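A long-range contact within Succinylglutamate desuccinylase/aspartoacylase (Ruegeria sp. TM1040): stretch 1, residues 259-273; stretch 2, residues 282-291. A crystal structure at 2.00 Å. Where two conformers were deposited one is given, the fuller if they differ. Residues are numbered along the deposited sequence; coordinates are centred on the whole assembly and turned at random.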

ATOM      1  N   TYR A 259      23.102  -1.410  25.526  1.00 39.78           N
ATOM      2  CA  TYR A 259      23.798  -0.169  25.826  1.00 42.69           C
ATOM      3  C   TYR A 259      24.368   0.525  24.603  1.00 40.25           C
ATOM      4  O   TYR A 259      24.791   1.667  24.689  1.00 43.35           O
ATOM      5  CB  TYR A 259      24.881  -0.422  26.896  1.00 44.94           C
ATOM      6  CG  TYR A 259      24.247  -1.003  28.142  1.00 52.03           C
ATOM      7  CD1 TYR A 259      23.553  -0.184  29.041  1.00 63.73           C
ATOM      8  CD2 TYR A 259      24.274  -2.371  28.385  1.00 59.21           C
ATOM      9  CE1 TYR A 259      22.928  -0.719  30.177  1.00 63.97           C
ATOM     10  CE2 TYR A 259      23.663  -2.916  29.520  1.00 65.54           C
ATOM     11  CZ  TYR A 259      22.989  -2.086  30.406  1.00 68.05           C
ATOM     12  OH  TYR A 259      22.382  -2.630  31.518  1.00 76.73           O
ATOM     13  N   LEU A 260      24.389  -0.164  23.474  1.00 37.47           N
ATOM     14  CA  LEU A 260      24.941   0.392  22.258  1.00 35.39           C
ATOM     15  C   LEU A 260      23.788   0.598  21.306  1.00 33.93           C
ATOM     16  O   LEU A 260      23.626  -0.116  20.337  1.00 33.26           O
ATOM     17  CB  LEU A 260      26.000  -0.540  21.684  1.00 34.03           C
ATOM     18  CG  LEU A 260      27.218  -0.726  22.582  1.00 37.42           C
ATOM     19  CD1 LEU A 260      28.020  -1.898  22.090  1.00 35.05           C
ATOM     20  CD2 LEU A 260      28.067   0.545  22.659  1.00 32.08           C
ATOM     21  N   PHE A 261      22.950   1.563  21.643  1.00 32.22           N
ATOM     22  CA  PHE A 261      21.881   1.982  20.787  1.00 34.79           C
ATOM     23  C   PHE A 261      22.477   2.909  19.722  1.00 34.28           C
ATOM     24  O   PHE A 261      23.338   3.726  20.018  1.00 34.71           O
ATOM     25  CB  PHE A 261      20.777   2.676  21.607  1.00 36.78           C
ATOM     26  CG  PHE A 261      19.820   1.700  22.276  1.00 45.72           C
ATOM     27  CD1 PHE A 261      18.857   1.007  21.518  1.00 46.38           C
ATOM     28  CD2 PHE A 261      19.890   1.447  23.663  1.00 54.86           C
ATOM     29  CE1 PHE A 261      17.980   0.083  22.116  1.00 44.77           C
ATOM     30  CE2 PHE A 261      18.999   0.504  24.286  1.00 45.76           C
ATOM     31  CZ  PHE A 261      18.053  -0.159  23.522  1.00 41.36           C
ATOM     32  N   SER A 262      22.054   2.756  18.474  1.00 32.05           N
ATOM     33  CA  SER A 262      22.447   3.708  17.463  1.00 29.45           C
ATOM     34  C   SER A 262      21.656   4.990  17.622  1.00 30.06           C
ATOM     35  O   SER A 262      20.452   4.949  17.860  1.00 27.51           O
ATOM     36  CB  SER A 262      22.208   3.192  16.064  1.00 27.86           C
ATOM     37  OG  SER A 262      22.738   4.127  15.146  1.00 27.42           O
ATOM     38  N   GLU A 263      22.342   6.116  17.439  1.00 30.06           N
ATOM     39  CA  GLU A 263      21.695   7.428  17.392  1.00 29.76           C
ATOM     40  C   GLU A 263      21.636   7.958  15.949  1.00 30.24           C
ATOM     41  O   GLU A 263      21.371   9.151  15.743  1.00 29.35           O
ATOM     42  CB  GLU A 263      22.420   8.408  18.323  1.00 30.46           C
ATOM     43  CG  GLU A 263      22.284   8.041  19.806  1.00 30.69           C
ATOM     44  CD  GLU A 263      22.841   9.101  20.782  1.00 33.86           C
ATOM     45  OE1 GLU A 263      23.795   9.813  20.424  1.00 34.35           O
ATOM     46  OE2 GLU A 263      22.324   9.203  21.922  1.00 30.58           O
ATOM     47  N   HIS A 264      21.871   7.069  14.963  1.00 27.01           N
ATOM     48  CA  HIS A 264      22.010   7.453  13.553  1.00 27.06           C
ATOM     49  C   HIS A 264      21.482   6.377  12.617  1.00 25.59           C
ATOM     50  O   HIS A 264      21.667   5.207  12.878  1.00 25.79           O
ATOM     51  CB  HIS A 264      23.485   7.658  13.227  1.00 29.68           C
ATOM     52  CG  HIS A 264      24.157   8.700  14.058  1.00 29.36           C
ATOM     53  ND1 HIS A 264      24.198  10.033  13.695  1.00 25.09           N
ATOM     54  CD2 HIS A 264      24.817   8.610  15.234  1.00 29.05           C
ATOM     55  CE1 HIS A 264      24.858  10.715  14.610  1.00 29.82           C
ATOM     56  NE2 HIS A 264      25.238   9.880  15.560  1.00 25.31           N
ATOM     57  N   ASP A 265      20.827   6.772  11.532  1.00 24.24           N
ATOM     58  CA  ASP A 265      20.519   5.846  10.445  1.00 26.08           C
ATOM     59  C   ASP A 265      21.780   5.745   9.613  1.00 24.96           C
ATOM     60  O   ASP A 265      22.428   6.756   9.341  1.00 22.84           O
ATOM     61  CB  ASP A 265      19.424   6.383   9.513  1.00 26.78           C
ATOM     62  CG  ASP A 265      18.106   6.688  10.237  1.00 39.77           C
ATOM     63  OD1 ASP A 265      17.714   5.938  11.136  1.00 34.39           O
ATOM     64  OD2 ASP A 265      17.455   7.694   9.886  1.00 50.69           O
ATOM     65  N   GLY A 266      22.111   4.549   9.175  1.00 24.48           N
ATOM     66  CA  GLY A 266      23.126   4.410   8.157  1.00 22.57           C
ATOM     67  C   GLY A 266      23.470   2.994   7.788  1.00 21.52           C
ATOM     68  O   GLY A 266      22.715   2.039   8.091  1.00 20.57           O
ATOM     69  N   LEU A 267      24.618   2.898   7.124  1.00 22.36           N
ATOM     70  CA  LEU A 267      25.260   1.657   6.721  1.00 22.26           C
ATOM     71  C   LEU A 267      25.977   1.066   7.927  1.00 20.41           C
ATOM     72  O   LEU A 267      26.894   1.659   8.475  1.00 22.83           O
ATOM     73  CB  LEU A 267      26.272   1.924   5.592  1.00 20.45           C
ATOM     74  CG  LEU A 267      27.064   0.735   5.028  1.00 25.60           C
ATOM     75  CD1 LEU A 267      26.084  -0.277   4.485  1.00 18.66           C
ATOM     76  CD2 LEU A 267      28.100   1.145   3.952  1.00 22.14           C
ATOM     77  N   PHE A 268      25.591  -0.138   8.304  1.00 19.60           N
ATOM     78  CA  PHE A 268      26.068  -0.740   9.558  1.00 20.83           C
ATOM     79  C   PHE A 268      27.288  -1.616   9.302  1.00 23.97           C
ATOM     80  O   PHE A 268      27.220  -2.573   8.507  1.00 24.98           O
ATOM     81  CB  PHE A 268      24.966  -1.613  10.134  1.00 20.01           C
ATOM     82  CG  PHE A 268      25.300  -2.228  11.454  1.00 22.32           C
ATOM     83  CD1 PHE A 268      25.497  -1.428  12.564  1.00 19.59           C
ATOM     84  CD2 PHE A 268      25.398  -3.590  11.596  1.00 20.81           C
ATOM     85  CE1 PHE A 268      25.760  -1.945  13.780  1.00 23.29           C
ATOM     86  CE2 PHE A 268      25.707  -4.133  12.854  1.00 13.42           C
ATOM     87  CZ  PHE A 268      25.853  -3.293  13.939  1.00 20.55           C
ATOM     88  N   GLU A 269      28.399  -1.280   9.944  1.00 21.07           N
ATOM     89  CA  GLU A 269      29.591  -2.096   9.877  1.00 22.84           C
ATOM     90  C   GLU A 269      29.944  -2.652  11.258  1.00 23.23           C
ATOM     91  O   GLU A 269      30.442  -1.919  12.131  1.00 21.63           O
ATOM     92  CB  GLU A 269      30.802  -1.338   9.339  1.00 24.89           C
ATOM     93  CG  GLU A 269      32.046  -2.285   9.255  1.00 24.18           C
ATOM     94  CD  GLU A 269      33.319  -1.582   8.945  1.00 27.54           C
ATOM     95  OE1 GLU A 269      33.273  -0.349   8.818  1.00 27.17           O
ATOM     96  OE2 GLU A 269      34.370  -2.269   8.852  1.00 26.90           O
ATOM     97  N   ILE A 270      29.712  -3.944  11.465  1.00 23.89           N
ATOM     98  CA  ILE A 270      30.114  -4.568  12.742  1.00 24.02           C
ATOM     99  C   ILE A 270      31.614  -4.845  12.653  1.00 26.74           C
ATOM    100  O   ILE A 270      32.131  -5.067  11.545  1.00 25.36           O
ATOM    101  CB  ILE A 270      29.299  -5.833  13.035  1.00 22.38           C
ATOM    102  CG1 ILE A 270      29.401  -6.158  14.525  1.00 26.23           C
ATOM    103  CG2 ILE A 270      29.732  -7.005  12.164  1.00 23.46           C
ATOM    104  CD1 ILE A 270      28.138  -6.458  15.148  1.00 23.90           C
HETATM  105  N   MSE A 271      32.314  -4.818  13.786  1.00 25.36           N
HETATM  106  CA  MSE A 271      33.778  -5.009  13.791  1.00 27.48           C
HETATM  107  C   MSE A 271      34.259  -6.366  14.315  1.00 25.60           C
HETATM  108  O   MSE A 271      35.419  -6.751  14.121  1.00 26.31           O
HETATM  109  CB  MSE A 271      34.446  -3.896  14.592  1.00 25.56           C
HETATM  110  CG  MSE A 271      34.098  -2.503  14.095  1.00 33.22           C
HETATM  111 SE   MSE A 271      34.402  -2.177  12.166  0.75 37.24          SE
HETATM  112  CE  MSE A 271      36.308  -2.473  12.023  1.00 27.99           C
ATOM    113  N   ILE A 272      33.393  -7.084  15.012  1.00 26.17           N
ATOM    114  CA  ILE A 272      33.706  -8.457  15.427  1.00 26.41           C
ATOM    115  C   ILE A 272      32.435  -9.288  15.202  1.00 24.50           C
ATOM    116  O   ILE A 272      31.330  -8.739  15.132  1.00 25.54           O
ATOM    117  CB  ILE A 272      34.188  -8.569  16.907  1.00 27.11           C
ATOM    118  CG1 ILE A 272      33.038  -8.354  17.882  1.00 29.51           C
ATOM    119  CG2 ILE A 272      35.438  -7.644  17.200  1.00 27.75           C
ATOM    120  CD1 ILE A 272      32.425  -7.020  17.824  1.00 28.47           C
ATOM    121  N   ASP A 273      32.577 -10.596  15.086  1.00 24.73           N
ATOM    122  CA  ASP A 273      31.425 -11.445  14.830  1.00 23.01           C
ATOM    123  C   ASP A 273      30.953 -12.171  16.082  1.00 22.01           C
ATOM    124  O   ASP A 273      31.618 -12.134  17.112  1.00 24.40           O
ATOM    125  CB  ASP A 273      31.738 -12.387  13.661  1.00 26.47           C
ATOM    126  CG  ASP A 273      31.901 -11.625  12.336  1.00 29.33           C
ATOM    127  OD1 ASP A 273      31.207 -10.578  12.175  1.00 24.71           O
ATOM    128  OD2 ASP A 273      32.704 -12.064  11.467  1.00 26.14           O
ATOM    129  N   ASP A 282      37.377  -1.285  22.843  1.00 35.60           N
ATOM    130  CA  ASP A 282      37.461  -1.731  21.452  1.00 35.13           C
ATOM    131  C   ASP A 282      36.223  -1.291  20.652  1.00 32.75           C
ATOM    132  O   ASP A 282      35.097  -1.242  21.163  1.00 30.01           O
ATOM    133  CB  ASP A 282      37.537  -3.266  21.349  1.00 37.48           C
ATOM    134  CG  ASP A 282      38.912  -3.838  21.707  1.00 42.50           C
ATOM    135  OD1 ASP A 282      39.860  -3.072  21.997  1.00 41.38           O
ATOM    136  OD2 ASP A 282      39.028  -5.089  21.674  1.00 49.86           O
ATOM    137  N   LEU A 283      36.459  -1.009  19.377  1.00 32.16           N
ATOM    138  CA  LEU A 283      35.413  -0.688  18.425  1.00 30.83           C
ATOM    139  C   LEU A 283      34.551  -1.929  18.217  1.00 30.53           C
ATOM    140  O   LEU A 283      35.075  -2.990  17.930  1.00 31.40           O
ATOM    141  CB  LEU A 283      36.069  -0.258  17.133  1.00 33.06           C
ATOM    142  CG  LEU A 283      35.326   0.544  16.091  1.00 37.19           C
ATOM    143  CD1 LEU A 283      34.721   1.815  16.656  1.00 30.92           C
ATOM    144  CD2 LEU A 283      36.343   0.850  14.995  1.00 36.20           C
ATOM    145  N   VAL A 284      33.247  -1.803  18.432  1.00 26.17           N
ATOM    146  CA  VAL A 284      32.292  -2.894  18.191  1.00 28.18           C
ATOM    147  C   VAL A 284      31.550  -2.710  16.854  1.00 26.61           C
ATOM    148  O   VAL A 284      31.249  -3.691  16.145  1.00 27.69           O
ATOM    149  CB  VAL A 284      31.290  -2.959  19.332  1.00 27.44           C
ATOM    150  CG1 VAL A 284      30.144  -3.908  19.041  1.00 24.45           C
ATOM    151  CG2 VAL A 284      32.032  -3.371  20.590  1.00 19.11           C
ATOM    152  N   ALA A 285      31.261  -1.459  16.522  1.00 25.92           N
ATOM    153  CA  ALA A 285      30.538  -1.149  15.286  1.00 25.39           C
ATOM    154  C   ALA A 285      30.800   0.262  14.818  1.00 25.15           C
ATOM    155  O   ALA A 285      31.157   1.152  15.636  1.00 26.12           O
ATOM    156  CB  ALA A 285      29.057  -1.357  15.477  1.00 22.98           C
ATOM    157  N   ARG A 286      30.641   0.480  13.510  0.50 23.87           N
ATOM    158  CA  ARG A 286      30.640   1.829  12.950  0.50 23.94           C
ATOM    159  C   ARG A 286      29.431   2.013  12.051  0.50 22.65           C
ATOM    160  O   ARG A 286      29.080   1.106  11.285  0.50 24.36           O
ATOM    161  CB  ARG A 286      31.916   2.104  12.162  0.50 24.42           C
ATOM    162  CG  ARG A 286      33.183   1.939  12.985  0.50 26.67           C
ATOM    163  CD  ARG A 286      34.414   2.414  12.238  0.50 14.01           C
ATOM    164  NE  ARG A 286      34.744   1.557  11.110  0.50 21.06           N
ATOM    165  CZ  ARG A 286      35.782   1.762  10.311  0.50 23.57           C
ATOM    166  NH1 ARG A 286      36.591   2.801  10.536  0.50 25.19           N
ATOM    167  NH2 ARG A 286      35.995   0.949   9.283  0.50 11.38           N
ATOM    168  N   VAL A 287      28.803   3.185  12.155  1.00 23.43           N
ATOM    169  CA  VAL A 287      27.709   3.578  11.278  1.00 22.56           C
ATOM    170  C   VAL A 287      28.168   4.630  10.239  1.00 22.58           C
ATOM    171  O   VAL A 287      28.634   5.763  10.606  1.00 24.23           O
ATOM    172  CB  VAL A 287      26.485   4.079  12.072  1.00 23.19           C
ATOM    173  CG1 VAL A 287      25.301   4.306  11.104  1.00 16.44           C
ATOM    174  CG2 VAL A 287      26.064   3.016  13.101  1.00 20.11           C
ATOM    175  N   TRP A 288      28.086   4.240   8.958  1.00 20.60           N
ATOM    176  CA  TRP A 288      28.532   5.088   7.838  1.00 19.41           C
ATOM    177  C   TRP A 288      27.306   5.816   7.284  1.00 19.83           C
ATOM    178  O   TRP A 288      26.194   5.309   7.339  1.00 23.67           O
ATOM    179  CB  TRP A 288      29.179   4.263   6.729  1.00 20.88           C
ATOM    180  CG  TRP A 288      30.445   3.581   7.107  1.00 22.92           C
ATOM    181  CD1 TRP A 288      30.585   2.334   7.668  1.00 27.41           C
ATOM    182  CD2 TRP A 288      31.760   4.118   6.992  1.00 19.85           C
ATOM    183  NE1 TRP A 288      31.926   2.063   7.880  1.00 22.45           N
ATOM    184  CE2 TRP A 288      32.663   3.152   7.505  1.00 22.24           C
ATOM    185  CE3 TRP A 288      32.272   5.324   6.500  1.00 21.40           C
ATOM    186  CZ2 TRP A 288      34.051   3.357   7.525  1.00 27.46           C
ATOM    187  CZ3 TRP A 288      33.635   5.537   6.558  1.00 23.48           C
ATOM    188  CH2 TRP A 288      34.509   4.550   7.051  1.00 23.40           C
ATOM    189  N   SER A 289      27.520   6.999   6.754  1.00 20.89           N
ATOM    190  CA  SER A 289      26.461   7.793   6.158  1.00 20.53           C
ATOM    191  C   SER A 289      25.841   7.038   5.027  1.00 21.17           C
ATOM    192  O   SER A 289      26.553   6.577   4.111  1.00 24.58           O
ATOM    193  CB  SER A 289      26.999   9.119   5.594  1.00 21.85           C
ATOM    194  OG  SER A 289      25.986   9.816   4.879  1.00 22.67           O
ATOM    195  N   PRO A 290      24.506   6.953   5.041  1.00 22.41           N
ATOM    196  CA  PRO A 290      23.763   6.365   3.942  1.00 21.87           C
ATOM    197  C   PRO A 290      23.557   7.292   2.767  1.00 24.40           C
ATOM    198  O   PRO A 290      22.973   6.878   1.785  1.00 25.70           O
ATOM    199  CB  PRO A 290      22.404   6.097   4.573  1.00 23.10           C
ATOM    200  CG  PRO A 290      22.185   7.279   5.389  1.00 23.00           C
ATOM    201  CD  PRO A 290      23.588   7.596   6.005  1.00 23.14           C
ATOM    202  N   ASP A 291      23.980   8.543   2.854  1.00 24.15           N
ATOM    203  CA  ASP A 291      23.675   9.441   1.747  1.00 25.62           C
ATOM    204  C   ASP A 291      24.789  10.369   1.231  1.00 25.50           C
ATOM    205  O   ASP A 291      24.538  11.221   0.396  1.00 27.01           O
ATOM    206  CB  ASP A 291      22.435  10.242   2.071  1.00 26.92           C
ATOM    207  CG  ASP A 291      22.587  11.127   3.286  1.00 28.63           C
ATOM    208  OD1 ASP A 291      23.701  11.428   3.729  1.00 27.68           O
ATOM    209  OD2 ASP A 291      21.542  11.566   3.779  1.00 38.37           O
TER

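Strands 266-270 and 283-288 pair antiparallel, with 158° between their directions and 824 Å² buried between the two stretches. Most of the polar groups in the contact are backbone groups, and they satisfy one another in a regular ladder.

Leu-267 and Trp-288 form a hydrogen-bonded pair. Leu-267 N donates to Trp-288 O at 2.9 Å, and Trp-288 N donates to Leu-267 O, also at 2.9 Å. The second bond is almost straight, with an angle of 176° at the hydrogen. Two residues along, Glu-269 and Arg-286 repeat the pattern. Glu-269 N donates to Arg-286 O at 2.8 Å, and Arg-286 N donates to Glu-269 O at 2.8 Å. A fifth backbone bond extends the ladder past the end of the first strand: Met-271 N donates to Val-284 O at 2.8 Å.

The intervening pairs, Phe-268 with Val-287 and Ile-270 with Ala-285, are not hydrogen-bonded. Here the strands add CA-H...O contacts to carbonyls that already accept an N-H. Val-287 CA lies 3.5 Å from Leu-267 O, and Ala-285 CA lies 3.2 Å from Glu-269 O. Gly-266 CA makes a similar contact with Trp-288 O at 3.3 Å. Gly-266 fits closely: a CB in ideal position would lie 2.2 Å from Trp-288 O and 2.8 Å from Val-287 CG1, a clash with both.

The side chain of Glu-269 is the polar centre of the contact. It lies on the same face of the sheet as Leu-267, Arg-286 and Trp-288. Its chi1 and chi2 are both t, and the extended chain brings OE1 to two donor groups on the other strand. Trp-288 NE1 donates to Glu-269 OE1 at 2.9 Å with an angle of 171°, so the indole N-H is well satisfied. The acceptor sits at the edge of the indole, near its plane. Arg-286 NH2 donates to the same Glu-269 OE1 at 3.1 Å, and this pair is a salt bridge. Arg-286 NE also donates to Glu-269 OE1, but this bond is weak, at 3.3 Å and 134°. One carboxylate oxygen thus accepts three bonds. Glu-269 OE2 and Arg-286 NH2 also have hydrogen-bond partners elsewhere in the structure. Two conformers were deposited for Arg-286; this account describes the one given.

Apolar contacts surround the ladder. On the Glu-269 face, Leu-267 CB packs 3.9 Å from Trp-288 CB. On the other face, Phe-268 CE1 reaches Ala-285 CB at 3.8 Å, an oblique approach to the ring. Selenomethionine Met-271 places CG 3.8 Å from Leu-283 CG, while its SE is 3.9 Å from Arg-286 NE. Val-284 CG1 meets Ile-272 CD1 at 4.0 Å and Leu-260 CD1 at 4.2 Å.

Ser-262 is satisfied within its own stretch: its OG donates to His-264 O at 2.7 Å. The same OG lies 4.1 Å from Val-287 CG2. In the second stretch, Asp-291 N donates to Ser-289 OG at 3.1 Å.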